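Local coordinates for putative signal recognition particle protein (Chaetomium thermophilum, PDB 5CK4) that probably acts as the GTP-binding beta subunit of the signal recognition particle receptor, an Arf-like GTPase associated with secretory membranes, at residues 128-140 with 158-170. Residues are numbered along the deposited sequence; the frame is centred on the assembly and turned at random.
Sequences QHLLNPSPSLTII and YKSKLKAVIFLLD
Leu137, paired through its backbone with Ser160, lays CD2 over the centre of one face of the His129 ring, 3.5 Å above the plane, while the ring's NE2 bonds Tyr97 OH. The pairing is the antiparallel join in the otherwise parallel sheet of this Arf-like, P-loop GTPase: strand 136-140 runs between strand 96-98 and the start of strand 159-170. Leu137 and Ser160 form a hydrogen-bonded pair, N to O in both directions; the bond from Leu137 N to Ser160 O is 2.8 Å. Ile139 N to Tyr158 O extends the pairing one way, Leu162 N to Pro135 O the other. Ser160 OG turns to Leu19 O and Ser21 OG. Beside Ser136 and Thr138, the poorly ordered Lys159 bends at chi2 and chi3 and curls back, bringing NZ within 3.2 Å of Thr138 OG1, with a weaker bond to Ser136 O. A valine in place of Thr138 removes that hydroxyl, and the ammonium, left with the weak bond, would probably swing loose. Where the strands part, Leu162 has CG anti to its backbone N (chi1 180°), which puts CD2 3.7 Å from Pro135 CG. Deeper in, Leu130 CD2 reaches Val165 CG2 at 3.9 Å.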
loop_
_atom_site.group_PDB
_atom_site.type_symbol
_atom_site.label_atom_id
_atom_site.label_comp_id
_atom_site.label_asym_id
_atom_site.label_seq_id
_atom_site.Cartn_x
_atom_site.Cartn_y
_atom_site.Cartn_z
ATOM N N GLN A 128 -6.566 -10.591 -3.110
ATOM C CA GLN A 128 -6.836 -11.891 -2.504
ATOM C C GLN A 128 -5.841 -12.214 -1.400
ATOM O O GLN A 128 -6.212 -12.794 -0.391
ATOM C CB GLN A 128 -6.856 -13.006 -3.551
ATOM C CG GLN A 128 -7.963 -12.858 -4.578
ATOM C CD GLN A 128 -9.287 -12.435 -3.968
ATOM O OE1 GLN A 128 -9.965 -13.226 -3.305
ATOM N NE2 GLN A 128 -9.665 -11.177 -4.192
ATOM N N HIS A 129 -4.583 -11.822 -1.585
ATOM C CA HIS A 129 -3.583 -11.965 -0.530
ATOM C C HIS A 129 -3.969 -11.196 0.734
ATOM O O HIS A 129 -3.672 -11.623 1.845
ATOM C CB HIS A 129 -2.212 -11.479 -1.011
ATOM C CG HIS A 129 -1.644 -12.276 -2.146
ATOM N ND1 HIS A 129 -1.472 -13.643 -2.086
ATOM C CD2 HIS A 129 -1.188 -11.895 -3.364
ATOM C CE1 HIS A 129 -0.947 -14.071 -3.221
ATOM N NE2 HIS A 129 -0.763 -13.029 -4.012
ATOM N N LEU A 130 -4.615 -10.045 0.561
ATOM C CA LEU A 130 -4.910 -9.171 1.693
ATOM C C LEU A 130 -6.105 -9.657 2.515
ATOM O O LEU A 130 -6.275 -9.260 3.657
ATOM C CB LEU A 130 -5.102 -7.725 1.219
ATOM C CG LEU A 130 -3.907 -7.195 0.399
ATOM C CD1 LEU A 130 -4.142 -5.795 -0.186
ATOM C CD2 LEU A 130 -2.641 -7.210 1.229
ATOM N N LEU A 131 -6.917 -10.537 1.935
ATOM C CA LEU A 131 -8.096 -11.072 2.622
ATOM C C LEU A 131 -7.752 -12.208 3.585
ATOM O O LEU A 131 -8.496 -12.491 4.530
ATOM C CB LEU A 131 -9.113 -11.565 1.590
ATOM C CG LEU A 131 -9.768 -10.475 0.732
ATOM C CD1 LEU A 131 -10.590 -11.096 -0.395
ATOM C CD2 LEU A 131 -10.644 -9.588 1.607
ATOM N N ASN A 132 -6.613 -12.842 3.340
ATOM C CA ASN A 132 -6.210 -14.065 4.023
ATOM C C ASN A 132 -5.712 -13.809 5.448
ATOM O O ASN A 132 -4.789 -13.025 5.646
ATOM C CB ASN A 132 -5.104 -14.727 3.193
ATOM C CG ASN A 132 -4.907 -16.189 3.525
ATOM O OD1 ASN A 132 -5.028 -16.604 4.677
ATOM N ND2 ASN A 132 -4.588 -16.981 2.509
ATOM N N PRO A 133 -6.307 -14.486 6.444
ATOM C CA PRO A 133 -5.899 -14.361 7.852
ATOM C C PRO A 133 -4.389 -14.518 8.081
ATOM O O PRO A 133 -3.841 -13.863 8.966
ATOM C CB PRO A 133 -6.666 -15.496 8.534
ATOM C CG PRO A 133 -7.905 -15.630 7.715
ATOM C CD PRO A 133 -7.490 -15.351 6.289
ATOM N N SER A 134 -3.734 -15.369 7.294
ATOM C CA SER A 134 -2.283 -15.526 7.385
ATOM C C SER A 134 -1.663 -15.707 6.004
ATOM O O SER A 134 -1.382 -16.832 5.587
ATOM C CB SER A 134 -1.918 -16.712 8.280
ATOM O OG SER A 134 -0.513 -16.802 8.453
ATOM N N PRO A 135 -1.436 -14.598 5.290
ATOM C CA PRO A 135 -0.996 -14.717 3.897
ATOM C C PRO A 135 0.485 -15.056 3.763
ATOM O O PRO A 135 1.337 -14.477 4.447
ATOM C CB PRO A 135 -1.294 -13.329 3.312
ATOM C CG PRO A 135 -1.212 -12.407 4.478
ATOM C CD PRO A 135 -1.621 -13.195 5.703
ATOM N N SER A 136 0.772 -16.017 2.891
ATOM C CA SER A 136 2.134 -16.328 2.509
ATOM C C SER A 136 2.221 -16.256 0.998
ATOM O O SER A 136 1.315 -16.699 0.294
ATOM C CB SER A 136 2.542 -17.715 3.000
ATOM O OG SER A 136 2.584 -17.745 4.412
ATOM N N LEU A 137 3.305 -15.677 0.499
ATOM C CA LEU A 137 3.483 -15.537 -0.935
ATOM C C LEU A 137 4.359 -16.664 -1.464
ATOM O O LEU A 137 5.335 -17.047 -0.826
ATOM C CB LEU A 137 4.109 -14.184 -1.267
ATOM C CG LEU A 137 3.366 -12.934 -0.795
ATOM C CD1 LEU A 137 3.962 -11.695 -1.450
ATOM C CD2 LEU A 137 1.883 -13.040 -1.103
ATOM N N THR A 138 3.995 -17.195 -2.626
ATOM C CA THR A 138 4.824 -18.180 -3.306
ATOM C C THR A 138 5.869 -17.459 -4.152
ATOM O O THR A 138 5.530 -16.682 -5.050
ATOM C CB THR A 138 3.985 -19.116 -4.190
ATOM O OG1 THR A 138 3.040 -19.820 -3.376
ATOM C CG2 THR A 138 4.879 -20.123 -4.893
ATOM N N ILE A 139 7.137 -17.715 -3.850
ATOM C CA ILE A 139 8.241 -16.990 -4.464
ATOM C C ILE A 139 9.120 -17.898 -5.318
ATOM O O ILE A 139 9.642 -18.896 -4.837
ATOM C CB ILE A 139 9.134 -16.327 -3.388
ATOM C CG1 ILE A 139 8.308 -15.405 -2.482
ATOM C CG2 ILE A 139 10.276 -15.569 -4.033
ATOM C CD1 ILE A 139 7.632 -14.270 -3.212
ATOM N N ILE A 140 9.286 -17.541 -6.586
ATOM C CA ILE A 140 10.199 -18.257 -7.468
ATOM C C ILE A 140 11.505 -17.479 -7.590
ATOM O O ILE A 140 11.524 -16.378 -8.136
ATOM C CB ILE A 140 9.591 -18.449 -8.868
ATOM C CG1 ILE A 140 8.195 -19.067 -8.761
ATOM C CG2 ILE A 140 10.501 -19.303 -9.737
ATOM C CD1 ILE A 140 7.515 -19.274 -10.099
ATOM N N TYR A 158 10.162 -21.838 -0.530
ATOM C CA TYR A 158 9.767 -20.731 -1.395
ATOM C C TYR A 158 8.480 -20.062 -0.918
ATOM O O TYR A 158 7.721 -19.509 -1.717
ATOM C CB TYR A 158 9.624 -21.195 -2.848
ATOM C CG TYR A 158 9.162 -22.625 -3.017
ATOM C CD1 TYR A 158 7.818 -22.959 -2.937
ATOM C CD2 TYR A 158 10.074 -23.639 -3.273
ATOM C CE1 TYR A 158 7.394 -24.268 -3.097
ATOM C CE2 TYR A 158 9.663 -24.950 -3.432
ATOM C CZ TYR A 158 8.321 -25.258 -3.345
ATOM O OH TYR A 158 7.913 -26.565 -3.504
ATOM N N LYS A 159 8.242 -20.115 0.387
ATOM C CA LYS A 159 7.107 -19.423 0.983
ATOM C C LYS A 159 7.600 -18.254 1.826
ATOM O O LYS A 159 8.528 -18.404 2.623
ATOM C CB LYS A 159 6.272 -20.383 1.832
ATOM C CG LYS A 159 5.650 -21.531 1.045
ATOM C CD LYS A 159 4.631 -21.028 0.031
ATOM C CE LYS A 159 3.429 -20.394 0.723
ATOM N NZ LYS A 159 2.443 -19.828 -0.244
ATOM N N SER A 160 6.982 -17.092 1.647
ATOM C CA SER A 160 7.391 -15.901 2.378
ATOM C C SER A 160 6.211 -15.245 3.092
ATOM O O SER A 160 5.154 -15.033 2.501
ATOM C CB SER A 160 8.055 -14.896 1.437
ATOM O OG SER A 160 8.390 -13.705 2.129
ATOM N N LYS A 161 6.404 -14.921 4.364
ATOM C CA LYS A 161 5.357 -14.296 5.164
ATOM C C LYS A 161 5.153 -12.821 4.785
ATOM O O LYS A 161 6.101 -12.034 4.769
ATOM C CB LYS A 161 5.691 -14.436 6.652
ATOM C CG LYS A 161 4.644 -13.884 7.601
ATOM C CD LYS A 161 4.814 -14.491 8.998
ATOM C CE LYS A 161 3.906 -13.824 10.023
ATOM N NZ LYS A 161 4.199 -12.364 10.141
ATOM N N LEU A 162 3.911 -12.460 4.469
ATOM C CA LEU A 162 3.567 -11.073 4.159
ATOM C C LEU A 162 3.492 -10.243 5.440
ATOM O O LEU A 162 2.702 -10.549 6.332
ATOM C CB LEU A 162 2.230 -11.018 3.425
ATOM C CG LEU A 162 1.754 -9.616 3.046
ATOM C CD1 LEU A 162 2.744 -8.957 2.089
ATOM C CD2 LEU A 162 0.361 -9.686 2.439
ATOM N N LYS A 163 4.311 -9.198 5.544
ATOM C CA LYS A 163 4.351 -8.407 6.776
ATOM C C LYS A 163 4.019 -6.924 6.601
ATOM O O LYS A 163 3.796 -6.214 7.586
ATOM C CB LYS A 163 5.699 -8.560 7.483
ATOM C CG LYS A 163 5.988 -9.985 7.945
ATOM C CD LYS A 163 6.937 -10.011 9.131
ATOM C CE LYS A 163 6.266 -9.487 10.399
ATOM N NZ LYS A 163 7.009 -9.887 11.637
ATOM N N ALA A 164 3.984 -6.451 5.361
ATOM C CA ALA A 164 3.632 -5.053 5.118
ATOM C C ALA A 164 3.244 -4.798 3.679
ATOM O O ALA A 164 3.502 -5.613 2.797
ATOM C CB ALA A 164 4.774 -4.119 5.525
ATOM N N VAL A 165 2.639 -3.638 3.454
ATOM C CA VAL A 165 2.238 -3.212 2.124
ATOM C C VAL A 165 2.769 -1.810 1.881
ATOM O O VAL A 165 2.643 -0.943 2.736
ATOM C CB VAL A 165 0.696 -3.162 2.020
ATOM C CG1 VAL A 165 0.241 -2.409 0.740
ATOM C CG2 VAL A 165 0.125 -4.559 2.058
ATOM N N ILE A 166 3.385 -1.588 0.727
ATOM C CA ILE A 166 3.621 -0.218 0.292
ATOM C C ILE A 166 2.647 0.091 -0.844
ATOM O O ILE A 166 2.621 -0.624 -1.859
ATOM C CB ILE A 166 5.064 -0.017 -0.199
ATOM C CG1 ILE A 166 6.062 -0.221 0.942
ATOM C CG2 ILE A 166 5.219 1.380 -0.815
ATOM C CD1 ILE A 166 7.546 -0.218 0.467
ATOM N N PHE A 167 1.814 1.113 -0.663
ATOM C CA PHE A 167 0.927 1.554 -1.740
ATOM C C PHE A 167 1.540 2.799 -2.384
ATOM O O PHE A 167 1.534 3.882 -1.780
ATOM C CB PHE A 167 -0.469 1.866 -1.205
ATOM C CG PHE A 167 -1.464 2.220 -2.287
ATOM C CD1 PHE A 167 -1.581 3.529 -2.751
ATOM C CD2 PHE A 167 -2.260 1.233 -2.864
ATOM C CE1 PHE A 167 -2.488 3.845 -3.757
ATOM C CE2 PHE A 167 -3.173 1.548 -3.862
ATOM C CZ PHE A 167 -3.287 2.846 -4.307
ATOM N N LEU A 168 2.068 2.643 -3.598
ATOM C CA LEU A 168 2.784 3.726 -4.276
ATOM C C LEU A 168 1.855 4.471 -5.226
ATOM O O LEU A 168 1.094 3.858 -5.957
ATOM C CB LEU A 168 3.956 3.166 -5.068
ATOM C CG LEU A 168 5.094 4.068 -5.571
ATOM C CD1 LEU A 168 5.954 4.573 -4.412
ATOM C CD2 LEU A 168 5.955 3.288 -6.542
ATOM N N LEU A 169 1.937 5.800 -5.213
ATOM C CA LEU A 169 1.177 6.635 -6.138
ATOM C C LEU A 169 2.064 7.764 -6.669
ATOM O O LEU A 169 3.085 8.112 -6.055
ATOM C CB LEU A 169 -0.093 7.206 -5.470
ATOM C CG LEU A 169 0.100 8.082 -4.205
ATOM C CD1 LEU A 169 0.376 9.566 -4.565
ATOM C CD2 LEU A 169 -1.112 7.974 -3.298
ATOM N N ASP A 170 1.648 8.333 -7.797
ATOM C CA ASP A 170 2.320 9.468 -8.415
ATOM C C ASP A 170 1.766 10.756 -7.803
ATOM O O ASP A 170 0.644 11.154 -8.108
ATOM C CB ASP A 170 2.069 9.415 -9.935
ATOM C CG ASP A 170 2.793 10.503 -10.699
ATOM O OD1 ASP A 170 3.208 11.510 -10.090
ATOM O OD2 ASP A 170 2.937 10.355 -11.931
#